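Local coordinates for protein p13 MTCP-1 (Homo sapiens, PDB 1A1X) that binds the PH domain of the kinases AKT1 and AKT2 and enhances their phosphorylation and activation, at residues Glu35-Ser39 and Phe40-Arg44. Sequence-based numbering, arbitrary orientation.
Sequences EEETS and FLRAR
E35 and R42 form an antiparallel hydrogen-bonded pair: E35 N gives a nearly straight bond (176°) to R42 O at 2.9 Å, and R42 N returns a more bent one to E35 O. E36 and L41 follow as a non-hydrogen-bonded pair, and the turn closes where E37 N meets F40 O at 2.8 Å. E37 lies alongside F40, its CB over the ring face, 3.9 Å from the ring centroid, in a CH-pi contact. The bend at chi2 (-61°) then turns the E37 carboxylate to R42, where OE2 lies 3.3 Å from NH1 in a salt bridge, while F40 CE2 covers one face of the R42 guanidinium. Farther along, R44 grips a single oxygen of E35 side-on, NE and NH2 lying 2.8 and 3.0 Å from OE2 and approaching from the same face of the carboxylate. A methionine in place of R44 would probably leave the E35 carboxylate without this two-pronged mate and freer to turn. This hairpin joins strands 29-36 and 41-46 of the closed beta barrel; strand 97-104 flanks the latter, R42 NE hydrogen-bonds to Q89 OE1 on strand 85-94, and E37 OE1 accepts from R95 N of the second subunit.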
loop_
_atom_site.group_PDB
_atom_site.type_symbol
_atom_site.label_atom_id
_atom_site.label_comp_id
_atom_site.label_asym_id
_atom_site.label_seq_id
_atom_site.Cartn_x
_atom_site.Cartn_y
_atom_site.Cartn_z
ATOM N N GLU A 35 7.754 -5.819 -8.053
ATOM C CA GLU A 35 7.827 -6.411 -6.718
ATOM C C GLU A 35 7.057 -7.720 -6.832
ATOM O O GLU A 35 5.845 -7.782 -6.646
ATOM C CB GLU A 35 7.222 -5.478 -5.689
ATOM C CG GLU A 35 7.899 -4.134 -5.728
ATOM C CD GLU A 35 7.531 -3.247 -4.571
ATOM O OE1 GLU A 35 6.347 -3.271 -4.166
ATOM O OE2 GLU A 35 8.431 -2.525 -4.076
ATOM N N GLU A 36 7.782 -8.757 -7.216
ATOM C CA GLU A 36 7.208 -10.069 -7.440
ATOM C C GLU A 36 7.000 -10.946 -6.209
ATOM O O GLU A 36 7.918 -11.162 -5.416
ATOM C CB GLU A 36 8.071 -10.795 -8.454
ATOM C CG GLU A 36 7.462 -12.052 -9.002
ATOM C CD GLU A 36 8.366 -12.725 -10.003
ATOM O OE1 GLU A 36 9.178 -12.026 -10.652
ATOM O OE2 GLU A 36 8.267 -13.961 -10.134
ATOM N N GLU A 37 5.769 -11.421 -6.043
ATOM C CA GLU A 37 5.424 -12.313 -4.940
ATOM C C GLU A 37 5.570 -13.738 -5.475
ATOM O O GLU A 37 5.978 -13.934 -6.627
ATOM C CB GLU A 37 3.982 -12.063 -4.483
ATOM C CG GLU A 37 3.701 -10.629 -4.033
ATOM C CD GLU A 37 4.540 -10.200 -2.846
ATOM O OE1 GLU A 37 4.730 -11.023 -1.928
ATOM O OE2 GLU A 37 5.005 -9.037 -2.830
ATOM N N THR A 38 5.240 -14.734 -4.657
ATOM C CA THR A 38 5.348 -16.130 -5.092
ATOM C C THR A 38 4.286 -16.498 -6.139
ATOM O O THR A 38 4.584 -17.090 -7.182
ATOM C CB THR A 38 5.214 -17.112 -3.896
ATOM O OG1 THR A 38 6.291 -16.906 -2.979
ATOM C CG2 THR A 38 5.254 -18.553 -4.381
ATOM N N SER A 39 3.056 -16.101 -5.859
ATOM C CA SER A 39 1.939 -16.417 -6.715
ATOM C C SER A 39 1.542 -15.344 -7.711
ATOM O O SER A 39 0.742 -15.608 -8.605
ATOM C CB SER A 39 0.749 -16.771 -5.842
ATOM O OG SER A 39 1.175 -17.664 -4.830
ATOM N N PHE A 40 2.076 -14.135 -7.565
ATOM C CA PHE A 40 1.714 -13.062 -8.492
ATOM C C PHE A 40 2.744 -11.952 -8.576
ATOM O O PHE A 40 3.757 -11.955 -7.873
ATOM C CB PHE A 40 0.334 -12.473 -8.149
ATOM C CG PHE A 40 0.227 -12.003 -6.742
ATOM C CD1 PHE A 40 -0.156 -12.880 -5.737
ATOM C CD2 PHE A 40 0.576 -10.704 -6.405
ATOM C CE1 PHE A 40 -0.181 -12.468 -4.401
ATOM C CE2 PHE A 40 0.552 -10.284 -5.076
ATOM C CZ PHE A 40 0.174 -11.170 -4.072
ATOM N N LEU A 41 2.441 -10.979 -9.426
ATOM C CA LEU A 41 3.322 -9.858 -9.649
ATOM C C LEU A 41 2.644 -8.523 -9.389
ATOM O O LEU A 41 1.471 -8.326 -9.711
ATOM C CB LEU A 41 3.840 -9.925 -11.082
ATOM C CG LEU A 41 4.888 -8.909 -11.504
ATOM C CD1 LEU A 41 5.983 -9.614 -12.283
ATOM C CD2 LEU A 41 4.243 -7.808 -12.312
ATOM N N ARG A 42 3.392 -7.626 -8.760
ATOM C CA ARG A 42 2.930 -6.277 -8.459
ATOM C C ARG A 42 3.917 -5.283 -9.063
ATOM O O ARG A 42 5.092 -5.593 -9.248
ATOM C CB ARG A 42 2.862 -6.028 -6.942
ATOM C CG ARG A 42 1.692 -6.698 -6.215
ATOM C CD ARG A 42 1.358 -5.953 -4.910
ATOM N NE ARG A 42 0.449 -6.710 -4.047
ATOM C CZ ARG A 42 0.829 -7.455 -3.011
ATOM N NH1 ARG A 42 2.110 -7.553 -2.683
ATOM N NH2 ARG A 42 -0.073 -8.122 -2.307
ATOM N N ALA A 43 3.419 -4.106 -9.414
ATOM C CA ALA A 43 4.262 -3.049 -9.950
ATOM C C ALA A 43 3.982 -1.830 -9.087
ATOM O O ALA A 43 2.835 -1.511 -8.826
ATOM C CB ALA A 43 3.913 -2.758 -11.399
ATOM N N ARG A 44 5.032 -1.214 -8.565
ATOM C CA ARG A 44 4.883 -0.021 -7.748
ATOM C C ARG A 44 5.326 1.103 -8.674
ATOM O O ARG A 44 6.439 1.092 -9.187
ATOM C CB ARG A 44 5.763 -0.112 -6.502
ATOM C CG ARG A 44 5.513 0.991 -5.488
ATOM C CD ARG A 44 5.855 0.509 -4.088
ATOM N NE ARG A 44 7.230 0.045 -4.001
ATOM C CZ ARG A 44 8.280 0.831 -3.787
ATOM N NH1 ARG A 44 8.123 2.139 -3.633
ATOM N NH2 ARG A 44 9.489 0.300 -3.712
#